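Side-chain contacts in HhaI Restriction Endonuclease (PDB 6UKF), which recognises the DNA sequence GCGC and cleaves the duplex there, acting as a type II restriction endonuclease: residues Ile106-Pro109 with Glu110-Val114; Ile240-Phe243 with Ile244-Glu247. All coordinates share one frame; numbering follows the deposited sequence.

Interaction 1 (Ile106-Pro109 with Glu110-Val114)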
# COMPACT_ATOMS: atom_id res chain seq x y z
N ILE A 106 -14.53 -10.88 3.85
CA ILE A 106 -15.42 -10.44 4.91
C ILE A 106 -16.72 -9.97 4.25
O ILE A 106 -16.72 -8.96 3.54
CB ILE A 106 -14.77 -9.33 5.75
CG1 ILE A 106 -13.54 -9.88 6.47
CG2 ILE A 106 -15.77 -8.77 6.75
CD1 ILE A 106 -12.50 -8.84 6.83
N PRO A 107 -17.84 -10.69 4.45
CA PRO A 107 -19.09 -10.41 3.74
C PRO A 107 -19.97 -9.36 4.42
O PRO A 107 -21.18 -9.55 4.59
CB PRO A 107 -19.78 -11.77 3.71
CG PRO A 107 -19.39 -12.37 5.03
CD PRO A 107 -17.95 -11.93 5.25
N LEU A 108 -19.38 -8.25 4.81
CA LEU A 108 -20.18 -7.14 5.32
C LEU A 108 -20.62 -6.25 4.18
O LEU A 108 -20.09 -6.33 3.07
CB LEU A 108 -19.36 -6.33 6.32
CG LEU A 108 -19.21 -6.96 7.71
CD1 LEU A 108 -18.20 -6.18 8.53
CD2 LEU A 108 -20.55 -7.02 8.42
N PRO A 109 -21.62 -5.39 4.41
CA PRO A 109 -22.05 -4.48 3.35
C PRO A 109 -20.89 -3.65 2.82
O PRO A 109 -20.05 -3.17 3.58
CB PRO A 109 -23.10 -3.61 4.04
CG PRO A 109 -23.64 -4.47 5.12
CD PRO A 109 -22.45 -5.26 5.62
N GLU A 110 -20.85 -3.49 1.50
CA GLU A 110 -19.78 -2.74 0.87
C GLU A 110 -19.65 -1.35 1.47
O GLU A 110 -18.54 -0.81 1.56
CB GLU A 110 -20.04 -2.66 -0.63
CG GLU A 110 -18.91 -2.08 -1.44
CD GLU A 110 -19.23 -2.03 -2.92
OE1 GLU A 110 -20.40 -2.27 -3.28
OE2 GLU A 110 -18.31 -1.75 -3.72
N SER A 111 -20.76 -0.76 1.90
CA SER A 111 -20.73 0.58 2.47
C SER A 111 -19.88 0.66 3.73
O SER A 111 -19.30 1.71 4.02
CB SER A 111 -22.16 1.05 2.77
OG SER A 111 -22.81 0.14 3.64
N VAL A 112 -19.81 -0.43 4.51
CA VAL A 112 -18.92 -0.44 5.67
C VAL A 112 -17.49 -0.19 5.24
O VAL A 112 -16.75 0.60 5.86
CB VAL A 112 -19.05 -1.76 6.44
CG1 VAL A 112 -18.01 -1.83 7.56
CG2 VAL A 112 -20.45 -1.93 7.00
N PHE A 113 -17.06 -0.87 4.17
CA PHE A 113 -15.69 -0.75 3.70
C PHE A 113 -15.45 0.61 3.06
O PHE A 113 -14.41 1.23 3.28
CB PHE A 113 -15.41 -1.87 2.71
CG PHE A 113 -15.77 -3.24 3.22
CD1 PHE A 113 -15.53 -3.59 4.54
CD2 PHE A 113 -16.35 -4.16 2.38
CE1 PHE A 113 -15.86 -4.85 5.00
CE2 PHE A 113 -16.68 -5.42 2.83
CZ PHE A 113 -16.44 -5.77 4.14
N VAL A 114 -16.42 1.09 2.27
CA VAL A 114 -16.30 2.43 1.71
C VAL A 114 -16.18 3.46 2.82
O VAL A 114 -15.38 4.40 2.74
CB VAL A 114 -17.50 2.73 0.79
CG1 VAL A 114 -17.52 4.21 0.41
CG2 VAL A 114 -17.45 1.85 -0.44

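Interaction 2 (Ile240-Phe243 with Ile244-Glu247)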
# COMPACT_ATOMS: atom_id res chain seq x y z
N ILE A 240 -19.36 4.41 -14.56
CA ILE A 240 -19.33 5.61 -13.74
C ILE A 240 -20.27 6.65 -14.31
O ILE A 240 -20.24 6.95 -15.51
CB ILE A 240 -17.89 6.14 -13.66
CG1 ILE A 240 -16.96 5.10 -13.04
CG2 ILE A 240 -17.85 7.44 -12.86
CD1 ILE A 240 -15.49 5.42 -13.20
N SER A 241 -21.11 7.23 -13.45
CA SER A 241 -22.01 8.29 -13.88
C SER A 241 -21.23 9.49 -14.40
O SER A 241 -20.39 10.06 -13.69
CB SER A 241 -22.88 8.75 -12.70
OG SER A 241 -23.54 9.97 -13.02
N LEU A 242 -21.52 9.89 -15.64
CA LEU A 242 -20.85 11.07 -16.19
C LEU A 242 -21.30 12.35 -15.49
O LEU A 242 -20.57 13.34 -15.48
CB LEU A 242 -21.12 11.18 -17.69
CG LEU A 242 -20.67 10.01 -18.56
CD1 LEU A 242 -20.76 10.41 -20.03
CD2 LEU A 242 -19.26 9.55 -18.21
N PHE A 243 -22.50 12.34 -14.92
CA PHE A 243 -22.98 13.50 -14.17
C PHE A 243 -22.17 13.70 -12.90
O PHE A 243 -21.72 14.81 -12.59
CB PHE A 243 -24.46 13.32 -13.86
CG PHE A 243 -25.04 14.41 -13.03
CD1 PHE A 243 -25.39 15.62 -13.59
CD2 PHE A 243 -25.24 14.23 -11.67
CE1 PHE A 243 -25.92 16.63 -12.82
CE2 PHE A 243 -25.77 15.23 -10.89
CZ PHE A 243 -26.11 16.44 -11.47
N ILE A 244 -21.97 12.62 -12.14
CA ILE A 244 -21.12 12.68 -10.96
C ILE A 244 -19.69 13.05 -11.35
O ILE A 244 -19.04 13.88 -10.69
CB ILE A 244 -21.18 11.35 -10.19
CG1 ILE A 244 -22.62 11.10 -9.72
CG2 ILE A 244 -20.20 11.36 -9.02
CD1 ILE A 244 -22.81 9.83 -8.93
N LEU A 245 -19.18 12.44 -12.41
CA LEU A 245 -17.82 12.72 -12.85
C LEU A 245 -17.62 14.21 -13.10
O LEU A 245 -16.63 14.80 -12.65
CB LEU A 245 -17.55 11.93 -14.13
CG LEU A 245 -16.14 12.02 -14.72
CD1 LEU A 245 -15.19 11.14 -13.93
CD2 LEU A 245 -16.17 11.63 -16.18
N ASN A 246 -18.56 14.84 -13.80
CA ASN A 246 -18.40 16.24 -14.14
C ASN A 246 -18.47 17.14 -12.91
O ASN A 246 -17.66 18.06 -12.77
CB ASN A 246 -19.43 16.66 -15.19
CG ASN A 246 -19.07 16.19 -16.58
OD1 ASN A 246 -17.91 15.88 -16.87
ND2 ASN A 246 -20.06 16.14 -17.47
N GLU A 247 -19.43 16.90 -12.01
CA GLU A 247 -19.49 17.74 -10.82
C GLU A 247 -18.27 17.53 -9.94
O GLU A 247 -17.81 18.47 -9.27
CB GLU A 247 -20.79 17.52 -10.06
CG GLU A 247 -20.92 16.16 -9.39
CD GLU A 247 -22.28 15.95 -8.75
OE1 GLU A 247 -23.16 16.83 -8.89
OE2 GLU A 247 -22.48 14.90 -8.11

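Interaction 1 (Ile106-Pro109 with Glu110-Val114)
The ring of F113 is met by three backbone carbonyls of the turn before it. P109 O stands over one face, 4.0 Å above the plane and offset toward the rim. I106 O lies at the edge, near the ring plane, 3.3 Å from F113 CZ. L108 O approaches obliquely, 3.5 Å from F113 CE2. On the same side as P109 O, but beyond the rim, L108 CB comes to 3.7 Å from F113 CZ. I106 adds its CG2 branch near the same end of the ring. The F113 ring reaches these groups because its CG sits beside the backbone N (chi1 -51°), which turns it back toward the start of helix 110-123.

The loop enters through an inverse gamma turn centred on P107, with a weak L108 N to I106 O bond. P109 O then accepts V112 N at 2.9 Å. The N-H...O angle is 138°, and the donor stands well above the carbonyl plane. The V112 CG2 methyl meets the P109 ring at one atom, 4.1 Å from P109 CD, with the two side chains at a slant.

The contact joins the first turn of the helix to the loop from strand 104-105. Helix 80-91 covers L108 through I85 and F88. F113 also packs on V150 and C152 of strand 148-156, which alternate with the calcium ligands S151 and T153. E110 OE2 accepts a hydrogen bond from V150 N, so the helix start and this strand are joined by a polar bond as well.

The edge of an aromatic ring is slightly positive. The placement of I106 O at the F113 edge is therefore probably mildly favourable. That argument does not apply to P109 O over the face, which is satisfied instead by V112 N.

Interaction 2 (Ile240-Phe243 with Ile244-Glu247)
S241 is the N-cap of helix 242-255, and its hydroxyl oxygen stands in for a carbonyl acceptor that a preceding turn would supply. S241 OG accepts I244 N at 3.2 Å in a nearly straight bond (174°). The same oxygen receives a weak, more bent bond from F243 N. With chi1 at 167°, OG points away from the S241 N and back toward the N-H groups of F243 and I244. Two N-H groups of the first turn thus share one acceptor.

The regular helical bonds start at once. S241 O accepts L245 N at 3.0 Å, L242 O accepts N246 N, and F243 O accepts E247 N at 3.2 Å.

Around these bonds lie the apolar contacts. The CG1 arm of I244 lies alongside the cap, 3.8 Å from S241 CB. L242 and L245 touch through methyls, CD2 to CD2 at 4.2 Å. L245 also packs on Y147 and I137, as does I240 just before the cap. This side seats the helix start on strand 136-140 and the loop that follows it. I244 turns to H146 and Y147, and a phosphate ion lies near it.

On the exposed side F243 and E247 are one turn apart. Their ring and carboxylate planes are 53° apart, and E247 OE1 comes 3.7 Å from F243 CE2.

From the N terminus, residues 106-114 come first: the chain leaves strand 104-105, turns, and starts helix 110-123. Residues 240-247 come much later, where the chain leaves strand 228-236 and starts the C-terminal helix 242-255. Each contact is local and closes only a short turn. They are in series, so they neither nest nor cross. The centres of interaction 1 and interaction 2 are about 23 Å apart, and the two do not touch. Interaction 1 ties its helix start to strand 148-156 of the five-stranded antiparallel sheet and to helix 80-91. Interaction 2 seats its helix on strand 136-140, at the edge of the mixed sheet, and on Y147, just before strand 148-156.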